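Local coordinates for R-imine reductase (Streptomyces kanamyceticus, PDB 3ZGY), which catalyses the NADPH-dependent, R-selective reduction of an imine substrate, at residues A115-R120 and Y131-I136; A237-D242 and G295-I300; E260-E265 and E274-I279; D289-S294 and L299-R304. All blocks are in the same frame, centred on the assembly; numbering follows the deposited sequence.

Contact 1 (A115-R120 and Y131-I136); sequences AQARER and YLDGAI
Tyr131 and Asp133 both point CG away from their backbone N (chi1 -179° and -164°), which carries them from the strand toward Arg120 and Ala117 of the helix. Being two apart on an extended strand, they share the side that faces the helix. Tyr131 lays its phenol end beside the start of the Arg120 side chain: CB of Arg120 is 3.3 Å from OH and 3.5 Å from CZ of Tyr131. The backbone C of Arg120 lies over one face of the ring, 4.1 Å above its plane and offset toward the rim. This is helix-on-sheet packing inside the beta-alpha-beta unit 105-108, 114-126, 130-136 of the Rossmann-type domain, the helix running nearly antiparallel to the strand. The small side chain of Ala117 lets helix and strand lie close, its CA 6.2 Å from CA of Asp133 and its CB 3.3 Å from OD2 of Asp133. That buried oxygen accepts a 2.6 Å hydrogen bond from Tyr131 OH on its anti side, and Tyr86 of helix 86-93 bonds to it too. Tyr131 OH is also hydrogen-bonded to Asn108 at the end of neighbouring strand 105-108. Arg120 bends its charged end away, where NE meets Glu119 OE1 at 2.9 Å and NH2 forms a salt bridge with Asp94.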
loop_
_atom_site.group_PDB
_atom_site.type_symbol
_atom_site.label_atom_id
_atom_site.label_comp_id
_atom_site.label_asym_id
_atom_site.label_seq_id
_atom_site.Cartn_x
_atom_site.Cartn_y
_atom_site.Cartn_z
ATOM N N ALA D 115 -8.987 20.806 -9.214
ATOM C CA ALA D 115 -9.529 21.866 -10.072
ATOM C C ALA D 115 -10.811 22.359 -9.487
ATOM O O ALA D 115 -11.131 23.559 -9.590
ATOM C CB ALA D 115 -9.744 21.378 -11.494
ATOM N N GLN D 116 -11.560 21.444 -8.874
ATOM C CA GLN D 116 -12.811 21.866 -8.276
ATOM C C GLN D 116 -12.544 22.760 -7.051
ATOM O O GLN D 116 -13.290 23.712 -6.801
ATOM C CB GLN D 116 -13.680 20.701 -7.914
ATOM C CG GLN D 116 -14.094 19.933 -9.121
ATOM C CD GLN D 116 -14.916 18.702 -8.796
ATOM O OE1 GLN D 116 -15.972 18.512 -9.360
ATOM N NE2 GLN D 116 -14.436 17.871 -7.911
ATOM N N ALA D 117 -11.470 22.458 -6.336
ATOM C CA ALA D 117 -11.111 23.217 -5.171
ATOM C C ALA D 117 -10.636 24.611 -5.578
ATOM O O ALA D 117 -11.010 25.638 -4.974
ATOM C CB ALA D 117 -10.044 22.495 -4.392
ATOM N N ARG D 118 -9.820 24.656 -6.613
ATOM C CA ARG D 118 -9.312 25.933 -7.035
ATOM C C ARG D 118 -10.409 26.820 -7.615
ATOM O O ARG D 118 -10.378 28.011 -7.399
ATOM C CB ARG D 118 -8.161 25.737 -7.972
ATOM C CG ARG D 118 -6.984 25.080 -7.256
ATOM C CD ARG D 118 -5.814 24.760 -8.189
ATOM N NE ARG D 118 -4.661 24.306 -7.425
ATOM C CZ ARG D 118 -3.913 23.244 -7.722
ATOM N NH1 ARG D 118 -4.173 22.431 -8.784
ATOM N NH2 ARG D 118 -2.881 22.964 -6.949
ATOM N N GLU D 119 -11.420 26.244 -8.237
ATOM C CA GLU D 119 -12.578 27.009 -8.723
ATOM C C GLU D 119 -13.355 27.614 -7.571
ATOM O O GLU D 119 -13.691 28.807 -7.594
ATOM C CB GLU D 119 -13.527 26.143 -9.527
ATOM C CG GLU D 119 -14.655 26.887 -10.253
ATOM C CD GLU D 119 -15.881 27.165 -9.385
ATOM O OE1 GLU D 119 -16.285 26.290 -8.573
ATOM O OE2 GLU D 119 -16.424 28.302 -9.484
ATOM N N ARG D 120 -13.629 26.808 -6.549
ATOM C CA ARG D 120 -14.381 27.323 -5.414
ATOM C C ARG D 120 -13.628 28.397 -4.670
ATOM O O ARG D 120 -14.217 29.382 -4.265
ATOM C CB ARG D 120 -14.750 26.217 -4.429
ATOM C CG ARG D 120 -15.885 25.342 -4.890
ATOM C CD ARG D 120 -17.216 26.020 -4.799
ATOM N NE ARG D 120 -17.589 26.669 -6.039
ATOM C CZ ARG D 120 -18.747 27.289 -6.217
ATOM N NH1 ARG D 120 -19.613 27.340 -5.245
ATOM N NH2 ARG D 120 -19.022 27.866 -7.365
ATOM N N TYR D 131 -11.736 31.058 2.376
ATOM C CA TYR D 131 -12.077 29.734 1.916
ATOM C C TYR D 131 -10.957 28.782 2.243
ATOM O O TYR D 131 -9.812 29.009 1.863
ATOM C CB TYR D 131 -12.310 29.726 0.392
ATOM C CG TYR D 131 -12.698 28.387 -0.160
ATOM C CD1 TYR D 131 -13.993 27.872 0.068
ATOM C CD2 TYR D 131 -11.822 27.629 -0.920
ATOM C CE1 TYR D 131 -14.389 26.673 -0.461
ATOM C CE2 TYR D 131 -12.220 26.415 -1.432
ATOM C CZ TYR D 131 -13.488 25.924 -1.169
ATOM O OH TYR D 131 -13.887 24.682 -1.647
ATOM N N LEU D 132 -11.304 27.716 2.948
ATOM C CA LEU D 132 -10.441 26.541 3.054
ATOM C C LEU D 132 -11.058 25.354 2.376
ATOM O O LEU D 132 -12.270 25.101 2.472
ATOM C CB LEU D 132 -10.254 26.125 4.486
ATOM C CG LEU D 132 -9.487 27.065 5.360
ATOM C CD1 LEU D 132 -9.508 26.484 6.751
ATOM C CD2 LEU D 132 -8.070 27.235 4.883
ATOM N N ASP D 133 -10.226 24.617 1.667
ATOM C CA ASP D 133 -10.688 23.435 1.022
ATOM C C ASP D 133 -10.067 22.312 1.724
ATOM O O ASP D 133 -8.850 22.307 1.979
ATOM C CB ASP D 133 -10.338 23.419 -0.431
ATOM C CG ASP D 133 -11.138 22.389 -1.173
ATOM O OD1 ASP D 133 -10.716 21.180 -1.109
ATOM O OD2 ASP D 133 -12.149 22.790 -1.826
ATOM N N GLY D 134 -10.894 21.347 2.090
ATOM C CA GLY D 134 -10.354 20.134 2.742
ATOM C C GLY D 134 -10.845 18.795 2.267
ATOM O O GLY D 134 -11.650 18.678 1.317
ATOM N N ALA D 135 -10.363 17.786 2.962
ATOM C CA ALA D 135 -10.680 16.375 2.667
ATOM C C ALA D 135 -10.595 15.537 3.949
ATOM O O ALA D 135 -9.747 15.785 4.821
ATOM C CB ALA D 135 -9.675 15.847 1.673
ATOM N N ILE D 136 -11.498 14.593 4.075
ATOM C CA ILE D 136 -11.552 13.725 5.252
ATOM C C ILE D 136 -11.066 12.357 4.922
ATOM O O ILE D 136 -11.640 11.716 4.096
ATOM C CB ILE D 136 -12.985 13.573 5.745
ATOM C CG1 ILE D 136 -13.474 15.034 5.975
ATOM C CG2 ILE D 136 -13.000 12.701 6.979
ATOM C CD1 ILE D 136 -14.813 15.324 6.628
#

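Contact 2 (A237-D242 and G295-I300); sequences ARQIDD and GYPALI
Apolar contact between Ile240 and the pair Pro297 and Ile300 makes up most of this buried interface. CG1 of Ile240 reaches across to CB of Pro297 at 4.3 Å and, at the same distance, to CG2 of Ile300. Ile240 thus bears on two residues three apart on the opposite segment, which stand on the same side of it because the chain there is wound into a tight helical turn. Branched aliphatic groups and a compact proline ring suit a buried place of this kind, since none brings a polar group that would need a partner.

A second kind of contact is polar against apolar. Gln239, extended beyond CG, lies obliquely across the proline and sets OE1 3.6 Å from CG of Pro297, with CD of the same ring at 4.0 Å. The long aliphatic part of glutamine spans the gap from the helix to the proline, and suits a residue that is only partly buried.

The fold elements joined are the last turn of helix 233-241 and the 3-10 segment 296-299, which leads into the short helix 300-304 of the C-terminal helical domain. Backbone bonds shape that segment: Leu299 N to Tyr296 O at 2.8 Å, and Ile300 N to Pro297 O at 3.0 Å. Proline is at home early in such a turn, where the missing N-H costs no helical hydrogen bond.

Tyr245 packs on both Pro297 and Ile300, and Leu202 of the second subunit packs on Ile240. Asp241, next along the helix, accepts hydrogen bonds from the backbone N atoms of Ala215 and Thr216 of that subunit.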
loop_
_atom_site.group_PDB
_atom_site.type_symbol
_atom_site.label_atom_id
_atom_site.label_comp_id
_atom_site.label_asym_id
_atom_site.label_seq_id
_atom_site.Cartn_x
_atom_site.Cartn_y
_atom_site.Cartn_z
ATOM N N ALA D 237 12.211 8.930 -0.993
ATOM C CA ALA D 237 11.792 10.308 -1.161
ATOM C C ALA D 237 13.030 11.205 -1.333
ATOM O O ALA D 237 13.045 12.019 -2.250
ATOM C CB ALA D 237 10.936 10.767 -0.005
ATOM N N ARG D 238 14.074 11.034 -0.497
ATOM C CA ARG D 238 15.304 11.813 -0.684
ATOM C C ARG D 238 15.855 11.628 -2.086
ATOM O O ARG D 238 16.245 12.584 -2.742
ATOM C CB ARG D 238 16.365 11.487 0.360
ATOM C CG ARG D 238 15.971 11.917 1.773
ATOM C CD ARG D 238 17.134 11.860 2.760
ATOM N NE ARG D 238 17.513 10.479 3.060
ATOM C CZ ARG D 238 16.942 9.694 3.987
ATOM N NH1 ARG D 238 15.927 10.113 4.756
ATOM N NH2 ARG D 238 17.383 8.450 4.139
ATOM N N GLN D 239 15.808 10.419 -2.620
ATOM C CA GLN D 239 16.302 10.243 -3.994
ATOM C C GLN D 239 15.505 10.995 -5.018
ATOM O O GLN D 239 16.070 11.552 -5.928
ATOM C CB GLN D 239 16.356 8.783 -4.395
ATOM C CG GLN D 239 17.351 7.989 -3.559
ATOM C CD GLN D 239 17.431 6.544 -3.985
ATOM O OE1 GLN D 239 17.256 6.195 -5.164
ATOM N NE2 GLN D 239 17.697 5.695 -3.031
ATOM N N ILE D 240 14.191 10.963 -4.887
ATOM C CA ILE D 240 13.319 11.673 -5.817
ATOM C C ILE D 240 13.539 13.172 -5.714
ATOM O O ILE D 240 13.534 13.871 -6.713
ATOM C CB ILE D 240 11.850 11.356 -5.558
ATOM C CG1 ILE D 240 11.532 9.916 -6.016
ATOM C CG2 ILE D 240 10.943 12.319 -6.304
ATOM C CD1 ILE D 240 10.277 9.357 -5.389
ATOM N N ASP D 241 13.759 13.680 -4.519
ATOM C CA ASP D 241 13.947 15.124 -4.367
ATOM C C ASP D 241 15.247 15.660 -4.983
ATOM O O ASP D 241 15.218 16.726 -5.548
ATOM C CB ASP D 241 13.779 15.542 -2.912
ATOM C CG ASP D 241 12.318 15.521 -2.465
ATOM O OD1 ASP D 241 11.422 15.432 -3.364
ATOM O OD2 ASP D 241 12.077 15.632 -1.228
ATOM N N ASP D 242 16.359 14.927 -4.890
ATOM C CA ASP D 242 17.483 15.110 -5.818
ATOM C C ASP D 242 17.058 14.352 -7.025
ATOM O O ASP D 242 16.000 13.753 -7.041
ATOM C CB ASP D 242 18.747 14.460 -5.329
ATOM C CG ASP D 242 19.005 14.733 -3.873
ATOM O OD1 ASP D 242 18.132 15.297 -3.168
ATOM O OD2 ASP D 242 20.095 14.358 -3.418
ATOM N N GLY D 295 18.281 2.811 -9.301
ATOM C CA GLY D 295 17.328 2.333 -8.289
ATOM C C GLY D 295 15.857 2.476 -8.707
ATOM O O GLY D 295 15.534 3.212 -9.647
ATOM N N TYR D 296 14.964 1.784 -7.993
ATOM C CA TYR D 296 13.531 1.720 -8.351
ATOM C C TYR D 296 12.929 3.128 -8.461
ATOM O O TYR D 296 12.139 3.392 -9.348
ATOM C CB TYR D 296 12.734 0.831 -7.360
ATOM C CG TYR D 296 11.388 0.384 -7.903
ATOM C CD1 TYR D 296 10.252 1.156 -7.727
ATOM C CD2 TYR D 296 11.250 -0.795 -8.608
ATOM C CE1 TYR D 296 9.010 0.749 -8.233
ATOM C CE2 TYR D 296 10.003 -1.199 -9.120
ATOM C CZ TYR D 296 8.889 -0.419 -8.932
ATOM O OH TYR D 296 7.673 -0.798 -9.446
ATOM N N PRO D 297 13.369 4.068 -7.606
ATOM C CA PRO D 297 12.754 5.395 -7.657
ATOM C C PRO D 297 12.900 6.137 -8.963
ATOM O O PRO D 297 12.203 7.101 -9.186
ATOM C CB PRO D 297 13.454 6.149 -6.531
ATOM C CG PRO D 297 13.823 5.083 -5.558
ATOM C CD PRO D 297 14.218 3.916 -6.408
ATOM N N ALA D 298 13.794 5.708 -9.832
ATOM C CA ALA D 298 13.872 6.309 -11.157
ATOM C C ALA D 298 12.606 6.108 -11.942
ATOM O O ALA D 298 12.412 6.730 -12.978
ATOM C CB ALA D 298 15.021 5.713 -11.917
ATOM N N LEU D 299 11.744 5.225 -11.477
ATOM C CA LEU D 299 10.480 5.034 -12.134
ATOM C C LEU D 299 9.526 6.228 -11.952
ATOM O O LEU D 299 8.478 6.272 -12.598
ATOM C CB LEU D 299 9.800 3.764 -11.643
ATOM C CG LEU D 299 9.748 2.627 -12.651
ATOM C CD1 LEU D 299 11.124 2.020 -12.817
ATOM C CD2 LEU D 299 8.793 1.572 -12.160
ATOM N N ILE D 300 9.860 7.173 -11.074
ATOM C CA ILE D 300 9.054 8.389 -10.940
ATOM C C ILE D 300 8.897 9.076 -12.307
ATOM O O ILE D 300 7.852 9.683 -12.571
ATOM C CB ILE D 300 9.629 9.358 -9.870
ATOM C CG1 ILE D 300 8.693 10.527 -9.605
ATOM C CG2 ILE D 300 10.982 9.923 -10.285
ATOM C CD1 ILE D 300 7.519 10.180 -8.733
#

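Contact 3 (E260-E265 and E274-I279); sequences EHLIHE and ELPRFI
The guanidinium of Arg277 has CG2 of Ile263 set obliquely to its plane, and its NH2 turns to a salt bridge with Glu267 a turn further along the facing helix. On the outer part of that helix, the imidazole of His264 has the carbonyl O of Glu260 3.4 Å above one face, offset toward the rim; it stays within its own helix. The two segments form part of an antiparallel helical hairpin: helices 252-269 and 274-291 are joined by a short link, and the axes of the segments come within 8.7 Å of each other at an angle of 160° between their directions.

Pro276 is the residue round which the helices close, its CA only 5.5 Å from that of Ile263. It stands in the first turn of its helix, where a proline costs no backbone hydrogen bond, and its compact ring permits the near approach. Leu262, with CG anti to the backbone N (chi1 178°), crosses the ring at about a right angle and brings CG to 3.8 Å from CB of Pro276. Ile263 reaches the same CB atom by its longer branch, CG1 standing 3.7 Å away, and thus Pro276 CB lies against two neighbouring side chains of helix 252-269.

Gln203 of helix 182-209 also packs on Pro276, while Trp195 of the second subunit packs on Leu262, which places this buried side of the hairpin at the dimer interface. On the exposed side, CG of Arg277 meets both branches of Ile263, the side chains crossing at about a right angle: Ile263 CD1 is 3.9 Å from CG of Arg277.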
loop_
_atom_site.group_PDB
_atom_site.type_symbol
_atom_site.label_atom_id
_atom_site.label_comp_id
_atom_site.label_asym_id
_atom_site.label_seq_id
_atom_site.Cartn_x
_atom_site.Cartn_y
_atom_site.Cartn_z
ATOM N N GLU D 260 9.154 -11.165 -14.073
ATOM C CA GLU D 260 8.722 -12.133 -15.140
ATOM C C GLU D 260 8.215 -13.379 -14.434
ATOM O O GLU D 260 7.107 -13.871 -14.735
ATOM C CB GLU D 260 9.812 -12.455 -16.202
ATOM N N HIS D 261 8.975 -13.830 -13.432
ATOM C CA HIS D 261 8.542 -14.957 -12.624
ATOM C C HIS D 261 7.141 -14.749 -12.060
ATOM O O HIS D 261 6.289 -15.622 -12.201
ATOM C CB HIS D 261 9.553 -15.262 -11.533
ATOM C CG HIS D 261 10.831 -15.829 -12.069
ATOM N ND1 HIS D 261 11.996 -15.862 -11.338
ATOM C CD2 HIS D 261 11.125 -16.373 -13.276
ATOM C CE1 HIS D 261 12.951 -16.409 -12.069
ATOM N NE2 HIS D 261 12.449 -16.723 -13.248
ATOM N N LEU D 262 6.881 -13.584 -11.466
ATOM C CA LEU D 262 5.568 -13.320 -10.898
ATOM C C LEU D 262 4.462 -13.427 -11.924
ATOM O O LEU D 262 3.363 -13.928 -11.637
ATOM C CB LEU D 262 5.539 -11.945 -10.268
ATOM C CG LEU D 262 4.187 -11.549 -9.696
ATOM C CD1 LEU D 262 3.741 -12.579 -8.672
ATOM C CD2 LEU D 262 4.310 -10.180 -9.079
ATOM N N ILE D 263 4.762 -12.992 -13.147
ATOM C CA ILE D 263 3.813 -13.123 -14.227
ATOM C C ILE D 263 3.569 -14.557 -14.589
ATOM O O ILE D 263 2.399 -14.979 -14.738
ATOM C CB ILE D 263 4.241 -12.363 -15.481
ATOM C CG1 ILE D 263 4.202 -10.882 -15.186
ATOM C CG2 ILE D 263 3.229 -12.604 -16.597
ATOM C CD1 ILE D 263 4.752 -10.003 -16.271
ATOM N N HIS D 264 4.658 -15.316 -14.765
ATOM C CA HIS D 264 4.559 -16.739 -15.173
ATOM C C HIS D 264 3.817 -17.517 -14.119
ATOM O O HIS D 264 2.879 -18.281 -14.403
ATOM C CB HIS D 264 5.942 -17.328 -15.393
ATOM C CG HIS D 264 6.625 -16.774 -16.601
ATOM N ND1 HIS D 264 7.997 -16.763 -16.742
ATOM C CD2 HIS D 264 6.123 -16.190 -17.720
ATOM C CE1 HIS D 264 8.307 -16.188 -17.894
ATOM N NE2 HIS D 264 7.190 -15.841 -18.510
ATOM N N GLU D 265 4.197 -17.276 -12.875
ATOM C CA GLU D 265 3.499 -17.872 -11.775
ATOM C C GLU D 265 1.983 -17.653 -11.856
ATOM O O GLU D 265 1.188 -18.582 -11.762
ATOM C CB GLU D 265 4.081 -17.322 -10.496
ATOM C CG GLU D 265 3.521 -17.996 -9.260
ATOM C CD GLU D 265 4.161 -19.334 -8.975
ATOM O OE1 GLU D 265 5.264 -19.326 -8.371
ATOM O OE2 GLU D 265 3.545 -20.363 -9.361
ATOM N N GLU D 274 -2.972 -9.469 -14.724
ATOM C CA GLU D 274 -2.884 -8.085 -15.170
ATOM C C GLU D 274 -2.003 -7.187 -14.291
ATOM O O GLU D 274 -1.068 -6.527 -14.783
ATOM C CB GLU D 274 -4.254 -7.517 -15.340
ATOM C CG GLU D 274 -4.933 -8.095 -16.575
ATOM C CD GLU D 274 -6.434 -8.131 -16.436
ATOM O OE1 GLU D 274 -7.029 -7.096 -16.079
ATOM O OE2 GLU D 274 -7.031 -9.196 -16.684
ATOM N N LEU D 275 -2.180 -7.267 -12.986
ATOM C CA LEU D 275 -1.356 -6.466 -12.105
ATOM C C LEU D 275 0.152 -6.737 -12.271
ATOM O O LEU D 275 0.916 -5.795 -12.471
ATOM C CB LEU D 275 -1.824 -6.586 -10.657
ATOM C CG LEU D 275 -0.922 -5.938 -9.629
ATOM C CD1 LEU D 275 -0.704 -4.461 -9.913
ATOM C CD2 LEU D 275 -1.571 -6.145 -8.275
ATOM N N PRO D 276 0.590 -8.006 -12.207
ATOM C CA PRO D 276 2.036 -8.272 -12.435
ATOM C C PRO D 276 2.542 -7.831 -13.810
ATOM O O PRO D 276 3.683 -7.382 -13.918
ATOM C CB PRO D 276 2.138 -9.775 -12.326
ATOM C CG PRO D 276 1.003 -10.158 -11.446
ATOM C CD PRO D 276 -0.116 -9.209 -11.739
ATOM N N ARG D 277 1.697 -7.913 -14.835
ATOM C CA ARG D 277 2.077 -7.396 -16.161
ATOM C C ARG D 277 2.241 -5.877 -16.155
ATOM O O ARG D 277 3.249 -5.342 -16.657
ATOM C CB ARG D 277 1.046 -7.758 -17.207
ATOM C CG ARG D 277 1.213 -9.187 -17.679
ATOM C CD ARG D 277 0.361 -9.510 -18.886
ATOM N NE ARG D 277 -0.019 -10.914 -18.930
ATOM C CZ ARG D 277 -1.259 -11.386 -18.759
ATOM N NH1 ARG D 277 -2.288 -10.584 -18.508
ATOM N NH2 ARG D 277 -1.468 -12.704 -18.834
ATOM N N PHE D 278 1.255 -5.187 -15.583
ATOM C CA PHE D 278 1.381 -3.746 -15.388
ATOM C C PHE D 278 2.688 -3.342 -14.693
ATOM O O PHE D 278 3.421 -2.475 -15.162
ATOM C CB PHE D 278 0.229 -3.245 -14.579
ATOM C CG PHE D 278 0.298 -1.806 -14.333
ATOM C CD1 PHE D 278 -0.097 -0.922 -15.297
ATOM C CD2 PHE D 278 0.795 -1.324 -13.144
ATOM C CE1 PHE D 278 -0.043 0.441 -15.077
ATOM C CE2 PHE D 278 0.875 0.020 -12.929
ATOM C CZ PHE D 278 0.453 0.912 -13.893
ATOM N N ILE D 279 2.985 -3.992 -13.583
ATOM C CA ILE D 279 4.224 -3.745 -12.896
ATOM C C ILE D 279 5.438 -3.891 -13.836
ATOM O O ILE D 279 6.308 -3.055 -13.839
ATOM C CB ILE D 279 4.324 -4.705 -11.696
ATOM C CG1 ILE D 279 3.294 -4.334 -10.669
ATOM C CG2 ILE D 279 5.698 -4.686 -11.029
ATOM C CD1 ILE D 279 3.246 -5.291 -9.517
#

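Contact 4 (D289-S294 and L299-R304); sequences DGHGGS and LIEQFR
The Schellman motif that ends helix 274-291 sets Asp289 and His291 against Glu301 and Gln302 of the short helix 300-304. Gly290 is its C-prime residue; its positive phi is easy for a residue without a side chain, and the reversal lets His291 N bond back to Ala286 O. The imidazole of His291 and the carboxylate of Glu301 cross with their planes 77° apart, and NE2 of His291 lies 2.9 Å from OE1 of Glu301. Glutamate reaches this far because its chain is extended beyond CG. The other ring nitrogen, ND1, is tied into the turn that follows. From His291 to Ser294 the chain makes a type I beta turn, closed by Ser294 N to His291 O at 2.7 Å, and the serine hydroxyl comes to the ring edge, in plane, where OG and His291 ND1 share a hydrogen bond of 3.2 Å. Ring rotation is thereby restrained. Beside this pair, Asp289 and Gln302 approach from opposite directions: OD2 of Asp289 is 3.6 Å from NE2 of Gln302, with the two flat groups inclined at 60°. Gln302, bent at chi2 (51°), also packs on Arg285 and Ala286 of the long helix.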
loop_
_atom_site.group_PDB
_atom_site.type_symbol
_atom_site.label_atom_id
_atom_site.label_comp_id
_atom_site.label_asym_id
_atom_site.label_seq_id
_atom_site.Cartn_x
_atom_site.Cartn_y
_atom_site.Cartn_z
ATOM N N ASP D 289 14.586 3.653 -21.364
ATOM C CA ASP D 289 15.093 5.021 -21.311
ATOM C C ASP D 289 16.444 4.979 -20.647
ATOM O O ASP D 289 16.901 5.972 -20.115
ATOM C CB ASP D 289 14.164 5.937 -20.492
ATOM C CG ASP D 289 12.801 6.124 -21.135
ATOM O OD1 ASP D 289 12.562 5.547 -22.226
ATOM O OD2 ASP D 289 11.967 6.838 -20.520
ATOM N N GLY D 290 17.063 3.813 -20.632
ATOM C CA GLY D 290 18.407 3.671 -20.106
ATOM C C GLY D 290 18.507 3.827 -18.614
ATOM O O GLY D 290 19.581 4.132 -18.107
ATOM N N HIS D 291 17.400 3.628 -17.902
ATOM C CA HIS D 291 17.444 3.698 -16.444
ATOM C C HIS D 291 17.622 2.339 -15.782
ATOM O O HIS D 291 17.612 2.240 -14.538
ATOM C CB HIS D 291 16.221 4.419 -15.909
ATOM C CG HIS D 291 16.349 5.909 -15.940
ATOM N ND1 HIS D 291 17.188 6.592 -15.084
ATOM C CD2 HIS D 291 15.744 6.844 -16.708
ATOM C CE1 HIS D 291 17.101 7.885 -15.328
ATOM N NE2 HIS D 291 16.231 8.063 -16.308
ATOM N N GLY D 292 17.848 1.310 -16.597
ATOM C CA GLY D 292 18.088 -0.044 -16.096
ATOM C C GLY D 292 19.056 -0.109 -14.931
ATOM O O GLY D 292 18.900 -0.946 -14.025
ATOM N N GLY D 293 20.058 0.767 -14.934
ATOM C CA GLY D 293 21.073 0.735 -13.896
ATOM C C GLY D 293 20.706 1.476 -12.650
ATOM O O GLY D 293 21.413 1.372 -11.652
ATOM N N SER D 294 19.594 2.210 -12.679
ATOM C CA SER D 294 19.218 3.020 -11.517
ATOM C C SER D 294 18.361 2.259 -10.504
ATOM O O SER D 294 17.766 1.216 -10.809
ATOM C CB SER D 294 18.446 4.257 -11.955
ATOM O OG SER D 294 18.939 4.778 -13.167
ATOM N N LEU D 299 11.744 5.225 -11.477
ATOM C CA LEU D 299 10.480 5.034 -12.134
ATOM C C LEU D 299 9.526 6.228 -11.952
ATOM O O LEU D 299 8.478 6.272 -12.598
ATOM C CB LEU D 299 9.800 3.764 -11.643
ATOM C CG LEU D 299 9.748 2.627 -12.651
ATOM C CD1 LEU D 299 11.124 2.020 -12.817
ATOM C CD2 LEU D 299 8.793 1.572 -12.160
ATOM N N ILE D 300 9.860 7.173 -11.074
ATOM C CA ILE D 300 9.054 8.389 -10.940
ATOM C C ILE D 300 8.897 9.076 -12.307
ATOM O O ILE D 300 7.852 9.683 -12.571
ATOM C CB ILE D 300 9.629 9.358 -9.870
ATOM C CG1 ILE D 300 8.693 10.527 -9.605
ATOM C CG2 ILE D 300 10.982 9.923 -10.285
ATOM C CD1 ILE D 300 7.519 10.180 -8.733
ATOM N N GLU D 301 9.894 8.966 -13.187
ATOM C CA GLU D 301 9.774 9.521 -14.567
ATOM C C GLU D 301 8.650 8.910 -15.388
ATOM O O GLU D 301 7.989 9.580 -16.170
ATOM C CB GLU D 301 11.091 9.407 -15.295
ATOM C CG GLU D 301 12.097 10.383 -14.682
ATOM C CD GLU D 301 13.511 10.253 -15.219
ATOM O OE1 GLU D 301 13.716 9.522 -16.210
ATOM O OE2 GLU D 301 14.417 10.898 -14.653
ATOM N N GLN D 302 8.374 7.643 -15.141
ATOM C CA GLN D 302 7.257 6.974 -15.774
ATOM C C GLN D 302 5.934 7.485 -15.254
ATOM O O GLN D 302 4.974 7.640 -16.008
ATOM C CB GLN D 302 7.369 5.480 -15.520
ATOM C CG GLN D 302 7.989 4.719 -16.658
ATOM C CD GLN D 302 9.311 5.297 -17.131
ATOM O OE1 GLN D 302 10.300 5.374 -16.388
ATOM N NE2 GLN D 302 9.342 5.673 -18.391
ATOM N N PHE D 303 5.889 7.805 -13.960
ATOM C CA PHE D 303 4.661 8.333 -13.360
ATOM C C PHE D 303 4.379 9.809 -13.634
ATOM O O PHE D 303 3.249 10.239 -13.575
ATOM C CB PHE D 303 4.664 8.041 -11.885
ATOM C CG PHE D 303 4.325 6.617 -11.587
ATOM C CD1 PHE D 303 3.001 6.218 -11.465
ATOM C CD2 PHE D 303 5.330 5.668 -11.506
ATOM C CE1 PHE D 303 2.672 4.923 -11.192
ATOM C CE2 PHE D 303 5.018 4.361 -11.217
ATOM C CZ PHE D 303 3.682 3.979 -11.082
ATOM N N ARG D 304 5.401 10.549 -14.012
ATOM C CA ARG D 304 5.225 11.891 -14.515
ATOM C C ARG D 304 4.730 12.080 -15.948
ATOM O O ARG D 304 4.361 13.191 -16.271
ATOM C CB ARG D 304 6.531 12.617 -14.360
ATOM C CG ARG D 304 6.785 12.970 -12.903
ATOM C CD ARG D 304 8.217 13.434 -12.716
ATOM N NE ARG D 304 8.424 13.752 -11.319
ATOM C CZ ARG D 304 9.609 13.830 -10.751
ATOM N NH1 ARG D 304 10.691 13.612 -11.472
ATOM N NH2 ARG D 304 9.700 14.129 -9.453
#

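Overall arrangement
Contact 1 belongs to the Rossmann-type nucleotide-binding domain, whereas contacts 2, 3 and 4 lie together in the C-terminal helical domain, 29 to 38 Å away between centres. Contact 1 is also the one near the cofactor site: the side chain of Asp133 is about 8 Å from that of Ser111, an NADP(+)-binding residue, although no cofactor is bound here. Contacts 2 and 4 share Leu299 and Ile300, have centres 9 Å apart and touch, Ile240 CG2 being 3.8 Å from Arg304 NH2. Contact 3 uses the start of helix 274-291 and contact 4 its end, with centres 19 Å apart. All four lie within reach of the second subunit.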